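Local coordinates for protein time interval measuring enzyme TIME (Bombyx mori, PDB 2E47) that probably destroys superoxide radicals as a copper- and zinc-binding superoxide dismutase, while being known as a time-interval measuring clock protein, at residues A[22-34]-A[100-112]. Residues are numbered along the deposited sequence; the frame is centred on the assembly and turned at random.
With NAG (2-acetamido-2-deoxy-beta-D-glucopyranose), chain C.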
ATOM      1  N   ASN A  22       9.987   4.584   8.101  1.00 25.42           N
ATOM      2  CA  ASN A  22       9.864   3.331   7.353  1.00 26.08           C
ATOM      3  C   ASN A  22       9.655   2.262   8.390  1.00 25.00           C
ATOM      4  O   ASN A  22      10.380   2.232   9.402  1.00 24.28           O
ATOM      5  CB  ASN A  22      11.186   2.979   6.638  1.00 28.80           C
ATOM      6  CG  ASN A  22      11.635   4.091   5.664  1.00 35.55           C
ATOM      7  OD1 ASN A  22      10.866   4.441   4.745  1.00 35.05           O
ATOM      8  ND2 ASN A  22      12.827   4.697   5.918  1.00 43.65           N
ATOM      9  N   ILE A  23       8.700   1.388   8.120  1.00 23.25           N
ATOM     10  CA  ILE A  23       8.455   0.177   8.933  1.00 23.61           C
ATOM     11  C   ILE A  23       8.436  -1.031   8.040  1.00 23.24           C
ATOM     12  O   ILE A  23       7.660  -1.066   7.097  1.00 20.91           O
ATOM     13  CB  ILE A  23       7.137   0.302   9.757  1.00 25.08           C
ATOM     14  CG1 ILE A  23       7.214   1.558  10.637  1.00 25.29           C
ATOM     15  CG2 ILE A  23       6.890  -0.982  10.696  1.00 24.25           C
ATOM     16  CD1 ILE A  23       6.583   2.684   9.962  1.00 32.84           C
ATOM     17  N   THR A  24       9.292  -2.010   8.370  1.00 21.24           N
ATOM     18  CA  THR A  24       9.569  -3.164   7.583  1.00 21.31           C
ATOM     19  C   THR A  24       9.012  -4.416   8.336  1.00 20.88           C
ATOM     20  O   THR A  24       9.096  -4.452   9.543  1.00 18.73           O
ATOM     21  CB  THR A  24      11.128  -3.183   7.435  1.00 23.66           C
ATOM     22  OG1 THR A  24      11.540  -2.548   6.182  1.00 30.33           O
ATOM     23  CG2 THR A  24      11.712  -4.451   7.635  1.00 24.29           C
ATOM     24  N   PHE A  25       8.510  -5.421   7.624  1.00 18.90           N
ATOM     25  CA  PHE A  25       7.938  -6.619   8.275  1.00 20.61           C
ATOM     26  C   PHE A  25       8.618  -7.800   7.653  1.00 21.79           C
ATOM     27  O   PHE A  25       8.553  -7.939   6.456  1.00 21.95           O
ATOM     28  CB  PHE A  25       6.453  -6.709   7.935  1.00 19.85           C
ATOM     29  CG  PHE A  25       5.646  -5.516   8.404  1.00 20.25           C
ATOM     30  CD1 PHE A  25       4.924  -5.597   9.600  1.00 25.21           C
ATOM     31  CD2 PHE A  25       5.630  -4.336   7.680  1.00 21.23           C
ATOM     32  CE1 PHE A  25       4.193  -4.518  10.050  1.00 25.89           C
ATOM     33  CE2 PHE A  25       4.897  -3.213   8.108  1.00 23.53           C
ATOM     34  CZ  PHE A  25       4.155  -3.305   9.289  1.00 21.03           C
ATOM     35  N   THR A  26       9.206  -8.693   8.430  1.00 22.93           N
ATOM     36  CA  THR A  26       9.943  -9.798   7.861  1.00 25.56           C
ATOM     37  C   THR A  26       9.576 -11.024   8.646  1.00 26.94           C
ATOM     38  O   THR A  26       9.515 -10.987   9.877  1.00 28.19           O
ATOM     39  CB  THR A  26      11.482  -9.518   7.928  1.00 26.76           C
ATOM     40  OG1 THR A  26      11.854  -9.408   9.287  1.00 33.93           O
ATOM     41  CG2 THR A  26      11.776  -8.152   7.444  1.00 24.64           C
ATOM     42  N   GLN A  27       9.264 -12.095   7.937  1.00 27.70           N
ATOM     43  CA  GLN A  27       8.785 -13.287   8.551  1.00 31.16           C
ATOM     44  C   GLN A  27      10.020 -13.957   9.155  1.00 32.23           C
ATOM     45  O   GLN A  27      11.084 -13.906   8.568  1.00 32.23           O
ATOM     46  CB  GLN A  27       8.100 -14.192   7.498  1.00 31.02           C
ATOM     47  CG  GLN A  27       7.356 -15.399   8.135  1.00 35.61           C
ATOM     48  CD  GLN A  27       5.992 -15.726   7.485  1.00 39.47           C
ATOM     49  OE1 GLN A  27       5.302 -14.861   6.920  1.00 42.41           O
ATOM     50  NE2 GLN A  27       5.576 -16.985   7.627  1.00 43.47           N
ATOM     51  N   VAL A  28       9.888 -14.479  10.365  1.00 33.36           N
ATOM     52  CA  VAL A  28      10.994 -15.136  11.037  1.00 34.31           C
ATOM     53  C   VAL A  28      10.524 -16.540  11.472  1.00 36.22           C
ATOM     54  O   VAL A  28       9.415 -16.975  11.132  1.00 34.45           O
ATOM     55  CB  VAL A  28      11.620 -14.269  12.223  1.00 34.55           C
ATOM     56  CG1 VAL A  28      12.282 -13.012  11.729  1.00 33.08           C
ATOM     57  CG2 VAL A  28      10.620 -13.885  13.268  1.00 33.77           C
ATOM     58  N   GLN A  29      11.349 -17.212  12.271  1.00 39.28           N
ATOM     59  CA  GLN A  29      11.062 -18.554  12.786  1.00 41.06           C
ATOM     60  C   GLN A  29       9.649 -18.762  13.360  1.00 42.71           C
ATOM     61  O   GLN A  29       9.100 -17.930  14.109  1.00 42.63           O
ATOM     62  CB  GLN A  29      12.154 -18.992  13.782  1.00 41.97           C
ATOM     63  CG  GLN A  29      13.625 -18.604  13.347  1.00 43.57           C
ATOM     64  CD  GLN A  29      13.890 -17.046  13.315  1.00 47.62           C
ATOM     65  OE1 GLN A  29      14.539 -16.508  12.381  1.00 42.75           O
ATOM     66  NE2 GLN A  29      13.398 -16.338  14.356  1.00 49.24           N
ATOM     67  N   ASP A  30       9.059 -19.875  12.928  1.00 43.39           N
ATOM     68  CA  ASP A  30       7.742 -20.329  13.351  1.00 44.51           C
ATOM     69  C   ASP A  30       6.595 -19.405  12.958  1.00 42.74           C
ATOM     70  O   ASP A  30       5.543 -19.388  13.584  1.00 42.24           O
ATOM     71  CB  ASP A  30       7.777 -20.731  14.836  1.00 46.10           C
ATOM     72  CG  ASP A  30       8.927 -21.780  15.140  1.00 50.85           C
ATOM     73  OD1 ASP A  30       8.934 -22.896  14.533  1.00 53.35           O
ATOM     74  OD2 ASP A  30       9.836 -21.487  15.972  1.00 56.27           O
ATOM     75  N   GLY A  31       6.804 -18.653  11.876  1.00 41.47           N
ATOM     76  CA  GLY A  31       5.718 -17.845  11.285  1.00 38.28           C
ATOM     77  C   GLY A  31       5.457 -16.499  11.972  1.00 36.52           C
ATOM     78  O   GLY A  31       4.490 -15.819  11.659  1.00 37.14           O
ATOM     79  N   LYS A  32       6.303 -16.093  12.890  1.00 33.98           N
ATOM     80  CA  LYS A  32       6.128 -14.749  13.499  1.00 33.60           C
ATOM     81  C   LYS A  32       6.702 -13.648  12.603  1.00 31.68           C
ATOM     82  O   LYS A  32       7.446 -13.943  11.672  1.00 32.22           O
ATOM     83  CB  LYS A  32       6.782 -14.697  14.883  1.00 33.88           C
ATOM     84  CG  LYS A  32       6.138 -15.667  15.907  1.00 38.21           C
ATOM     85  CD  LYS A  32       7.188 -16.049  16.926  1.00 46.58           C
ATOM     86  CE  LYS A  32       6.671 -15.933  18.354  1.00 51.91           C
ATOM     87  NZ  LYS A  32       5.522 -16.854  18.645  1.00 55.58           N
ATOM     88  N   VAL A  33       6.428 -12.391  12.939  1.00 28.91           N
ATOM     89  CA  VAL A  33       6.877 -11.306  12.069  1.00 26.23           C
ATOM     90  C   VAL A  33       7.766 -10.352  12.840  1.00 24.93           C
ATOM     91  O   VAL A  33       7.393  -9.887  13.912  1.00 23.20           O
ATOM     92  CB  VAL A  33       5.668 -10.640  11.328  1.00 26.58           C
ATOM     93  CG1 VAL A  33       6.056  -9.321  10.537  1.00 24.09           C
ATOM     94  CG2 VAL A  33       5.019 -11.692  10.355  1.00 23.58           C
ATOM     95  N   HIS A  34       8.975 -10.097  12.317  1.00 24.43           N
ATOM     96  CA  HIS A  34       9.842  -9.113  12.925  1.00 23.82           C
ATOM     97  C   HIS A  34       9.482  -7.790  12.274  1.00 24.58           C
ATOM     98  O   HIS A  34       9.621  -7.609  11.036  1.00 25.35           O
ATOM     99  CB  HIS A  34      11.304  -9.487  12.658  1.00 24.81           C
ATOM    100  CG  HIS A  34      12.281  -8.702  13.456  1.00 27.16           C
ATOM    101  ND1 HIS A  34      13.637  -8.711  13.184  1.00 35.90           N
ATOM    102  CD2 HIS A  34      12.121  -7.912  14.542  1.00 29.38           C
ATOM    103  CE1 HIS A  34      14.263  -7.938  14.059  1.00 35.23           C
ATOM    104  NE2 HIS A  34      13.366  -7.448  14.899  1.00 34.25           N
ATOM    105  N   ARG A 100      12.746   4.117  17.621  1.00 27.74           N
ATOM    106  CA  ARG A 100      13.314   2.894  17.120  1.00 30.86           C
ATOM    107  C   ARG A 100      12.259   1.826  17.352  1.00 30.15           C
ATOM    108  O   ARG A 100      11.884   1.579  18.478  1.00 31.43           O
ATOM    109  CB  ARG A 100      14.574   2.544  17.962  1.00 32.61           C
ATOM    110  CG  ARG A 100      15.687   1.783  17.216  1.00 35.84           C
ATOM    111  CD  ARG A 100      15.342   0.398  16.733  1.00 43.28           C
ATOM    112  NE  ARG A 100      15.502   0.320  15.267  1.00 48.37           N
ATOM    113  CZ  ARG A 100      15.535  -0.789  14.509  1.00 49.86           C
ATOM    114  NH1 ARG A 100      15.639  -0.666  13.190  1.00 49.34           N
ATOM    115  NH2 ARG A 100      15.450  -2.003  15.028  1.00 49.87           N
ATOM    116  N   ILE A 101      11.729   1.241  16.289  1.00 29.88           N
ATOM    117  CA  ILE A 101      10.832   0.108  16.426  1.00 30.55           C
ATOM    118  C   ILE A 101      11.572  -1.238  16.238  1.00 30.22           C
ATOM    119  O   ILE A 101      12.304  -1.444  15.255  1.00 28.90           O
ATOM    120  CB  ILE A 101       9.690   0.215  15.393  1.00 31.56           C
ATOM    121  CG1 ILE A 101       8.918   1.527  15.582  1.00 31.59           C
ATOM    122  CG2 ILE A 101       8.750  -1.006  15.470  1.00 29.14           C
ATOM    123  CD1 ILE A 101       8.103   1.833  14.318  1.00 36.73           C
ATOM    124  N   ASP A 102      11.386  -2.162  17.166  1.00 30.28           N
ATOM    125  CA  ASP A 102      12.034  -3.441  17.046  1.00 31.01           C
ATOM    126  C   ASP A 102      11.308  -4.471  17.868  1.00 31.17           C
ATOM    127  O   ASP A 102      11.520  -4.614  19.084  1.00 30.58           O
ATOM    128  CB  ASP A 102      13.488  -3.337  17.473  1.00 33.03           C
ATOM    129  CG  ASP A 102      14.270  -4.645  17.235  1.00 37.96           C
ATOM    130  OD1 ASP A 102      15.508  -4.692  17.512  1.00 43.19           O
ATOM    131  OD2 ASP A 102      13.655  -5.631  16.767  1.00 41.92           O
ATOM    132  N   LEU A 103      10.448  -5.229  17.209  1.00 29.96           N
ATOM    133  CA  LEU A 103       9.613  -6.150  17.954  1.00 28.87           C
ATOM    134  C   LEU A 103       9.256  -7.322  17.101  1.00 28.17           C
ATOM    135  O   LEU A 103       9.326  -7.268  15.860  1.00 26.01           O
ATOM    136  CB  LEU A 103       8.353  -5.478  18.472  1.00 27.52           C
ATOM    137  CG  LEU A 103       7.371  -5.000  17.387  1.00 31.00           C
ATOM    138  CD1 LEU A 103       6.375  -6.034  16.805  1.00 27.12           C
ATOM    139  CD2 LEU A 103       6.566  -3.819  17.911  1.00 34.17           C
ATOM    140  N   VAL A 104       8.914  -8.397  17.781  1.00 26.12           N
ATOM    141  CA  VAL A 104       8.468  -9.577  17.113  1.00 28.81           C
ATOM    142  C   VAL A 104       7.004  -9.749  17.502  1.00 28.95           C
ATOM    143  O   VAL A 104       6.687  -9.629  18.668  1.00 28.28           O
ATOM    144  CB  VAL A 104       9.301 -10.769  17.546  1.00 28.07           C
ATOM    145  CG1 VAL A 104       8.719 -12.048  16.998  1.00 29.30           C
ATOM    146  CG2 VAL A 104      10.780 -10.548  17.048  1.00 33.14           C
ATOM    147  N   ASP A 105       6.127 -10.006  16.531  1.00 30.02           N
ATOM    148  CA  ASP A 105       4.708 -10.174  16.802  1.00 31.70           C
ATOM    149  C   ASP A 105       4.241 -11.566  16.340  1.00 32.09           C
ATOM    150  O   ASP A 105       4.563 -12.020  15.253  1.00 31.52           O
ATOM    151  CB  ASP A 105       3.889  -9.100  16.103  1.00 31.34           C
ATOM    152  CG  ASP A 105       2.425  -9.041  16.613  1.00 36.13           C
ATOM    153  OD1 ASP A 105       1.539  -9.670  15.986  1.00 37.86           O
ATOM    154  OD2 ASP A 105       2.146  -8.374  17.661  1.00 39.00           O
ATOM    155  N   ASP A 106       3.458 -12.246  17.166  1.00 34.56           N
ATOM    156  CA  ASP A 106       2.992 -13.609  16.798  1.00 36.19           C
ATOM    157  C   ASP A 106       1.545 -13.662  16.319  1.00 35.09           C
ATOM    158  O   ASP A 106       1.028 -14.754  16.152  1.00 36.82           O
ATOM    159  CB  ASP A 106       3.173 -14.595  17.969  1.00 38.40           C
ATOM    160  CG  ASP A 106       2.541 -14.080  19.274  1.00 42.92           C
ATOM    161  OD1 ASP A 106       2.018 -12.931  19.267  1.00 47.08           O
ATOM    162  OD2 ASP A 106       2.549 -14.820  20.297  1.00 51.85           O
ATOM    163  N   GLN A 107       0.889 -12.528  16.072  1.00 33.25           N
ATOM    164  CA  GLN A 107      -0.464 -12.574  15.499  1.00 31.44           C
ATOM    165  C   GLN A 107      -0.517 -12.203  13.991  1.00 29.51           C
ATOM    166  O   GLN A 107      -1.200 -12.866  13.205  1.00 28.81           O
ATOM    167  CB  GLN A 107      -1.382 -11.626  16.300  1.00 32.75           C
ATOM    168  CG  GLN A 107      -2.614 -12.230  16.895  1.00 40.01           C
ATOM    169  CD  GLN A 107      -2.233 -13.389  17.731  1.00 48.58           C
ATOM    170  OE1 GLN A 107      -1.435 -13.251  18.646  1.00 53.50           O
ATOM    171  NE2 GLN A 107      -2.717 -14.564  17.374  1.00 51.76           N
ATOM    172  N   ILE A 108       0.166 -11.125  13.599  1.00 25.60           N
ATOM    173  CA  ILE A 108       0.210 -10.722  12.214  1.00 23.33           C
ATOM    174  C   ILE A 108       0.975 -11.746  11.341  1.00 24.19           C
ATOM    175  O   ILE A 108       1.870 -12.440  11.815  1.00 24.62           O
ATOM    176  CB  ILE A 108       0.843  -9.297  12.040  1.00 22.62           C
ATOM    177  CG1 ILE A 108       2.270  -9.228  12.598  1.00 21.18           C
ATOM    178  CG2 ILE A 108      -0.052  -8.180  12.725  1.00 20.91           C
ATOM    179  CD1 ILE A 108       3.052  -7.865  12.288  1.00 20.99           C
ATOM    180  N   SER A 109       0.673 -11.748  10.065  1.00 24.09           N
ATOM    181  CA  SER A 109       1.357 -12.576   9.123  1.00 26.65           C
ATOM    182  C   SER A 109       1.421 -11.786   7.785  1.00 27.75           C
ATOM    183  O   SER A 109       0.702 -10.785   7.558  1.00 25.61           O
ATOM    184  CB  SER A 109       0.563 -13.870   8.902  1.00 27.83           C
ATOM    185  OG  SER A 109       1.281 -14.798   8.091  1.00 32.19           O
ATOM    186  N   LEU A 110       2.273 -12.276   6.905  1.00 29.10           N
ATOM    187  CA  LEU A 110       2.454 -11.721   5.586  1.00 31.32           C
ATOM    188  C   LEU A 110       1.494 -12.349   4.573  1.00 33.57           C
ATOM    189  O   LEU A 110       1.280 -11.799   3.500  1.00 34.31           O
ATOM    190  CB  LEU A 110       3.909 -11.872   5.176  1.00 30.48           C
ATOM    191  CG  LEU A 110       4.876 -10.965   5.976  1.00 29.44           C
ATOM    192  CD1 LEU A 110       6.096 -10.836   5.124  1.00 29.11           C
ATOM    193  CD2 LEU A 110       4.353  -9.599   6.350  1.00 27.79           C
ATOM    194  N   SER A 111       0.857 -13.458   4.953  1.00 34.26           N
ATOM    195  CA  SER A 111      -0.188 -14.089   4.128  1.00 35.02           C
ATOM    196  C   SER A 111      -1.226 -14.806   5.012  1.00 35.10           C
ATOM    197  O   SER A 111      -1.126 -14.793   6.235  1.00 34.72           O
ATOM    198  CB  SER A 111       0.425 -15.066   3.101  1.00 35.09           C
ATOM    199  OG  SER A 111       1.089 -16.136   3.749  1.00 36.17           O
ATOM    200  N   GLY A 112      -2.245 -15.384   4.396  1.00 35.53           N
ATOM    201  CA  GLY A 112      -3.274 -16.106   5.156  1.00 35.63           C
ATOM    202  C   GLY A 112      -4.317 -15.153   5.681  1.00 35.63           C
ATOM    203  O   GLY A 112      -4.347 -13.970   5.302  1.00 36.80           O
TER
HETATM  204  C1  NAG C   1      13.786   4.727   4.817  1.00 59.31           C
HETATM  205  C2  NAG C   1      14.569   3.849   3.817  1.00 67.55           C
HETATM  206  C3  NAG C   1      15.760   4.571   3.154  1.00 70.91           C
HETATM  207  C4  NAG C   1      15.721   6.099   3.042  1.00 74.69           C
HETATM  208  C5  NAG C   1      14.624   6.771   3.874  1.00 72.96           C
HETATM  209  C6  NAG C   1      14.087   8.025   3.174  1.00 74.31           C
HETATM  210  C7  NAG C   1      14.562   1.331   4.100  1.00 69.84           C
HETATM  211  C8  NAG C   1      13.096   1.189   3.905  1.00 69.46           C
HETATM  212  N2  NAG C   1      15.044   2.564   4.389  1.00 69.26           N
HETATM  213  O3  NAG C   1      16.016   4.013   1.880  1.00 69.01           O
HETATM  214  O4  NAG C   1      16.931   6.506   3.642  1.00 84.03           O
HETATM  215  O5  NAG C   1      13.520   5.910   4.120  1.00 66.64           O
HETATM  216  O6  NAG C   1      15.094   8.980   2.889  1.00 75.88           O
HETATM  217  O7  NAG C   1      15.231   0.303   3.987  1.00 70.39           O
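Ile101 meets Ile23 on the face of the sheet that carries Val33 and Asp105, its CD1 lying 3.8 Å from Ile23 CG1, although strand 33-40 runs between their two strands and Val35 and Ile39 of that strand pack beside them. On the opposite face, Asp102 lends one carboxylate oxygen to His34: NE2 donates to OD2 over 2.6 Å, almost straight and in the plane of the imidazole, on the syn side but tilted out of the carboxylate plane, the two planes being 40° apart. CG of His34 stands anti to the backbone N (chi1 -169°), which swings the ring along the neighbouring strand to meet this acid two residues before its own bridge partner, with CD2 edge-on to Leu103 O. A leucine in place of His34 would probably leave Asp102 OD2 without its N-H donor and the carboxylate freer to turn. Val104 sets CG2 near His34 CD2 and CG1 against Lys32 CB. Asp105 then closes an antiparallel hydrogen-bonded pair with Val33, Val33 N to Asp105 O at 3.0 Å and Asp105 N to Val33 O at 2.9 Å. Here strand 98-105 reaches its end in the Greek-key beta-barrel of Cu,Zn superoxide dismutases, and the chain turns to pack 106-110 against the hairpin of strands 20-27 and 33-40. An Asx motif accompanies the bend: Asp105 OD1 accepts from Gln107 N (the Asx turn) and from Ile108 N, while OD2 forms a salt bridge with Arg83. Lys32 lies alongside Asp106, the two side chains pointing the same way, with a long salt bridge of 4.0 Å from NZ to OD2. Ile108, its CG1 between backbone N and carbonyl carbon (chi1 59°), sends CD1 inward to Val33 CG1 at 3.8 Å and to the edge of the Phe25 ring. Leu110 follows, CD2 on Phe25 CB at 3.9 Å and CB beside Gln27 OE1.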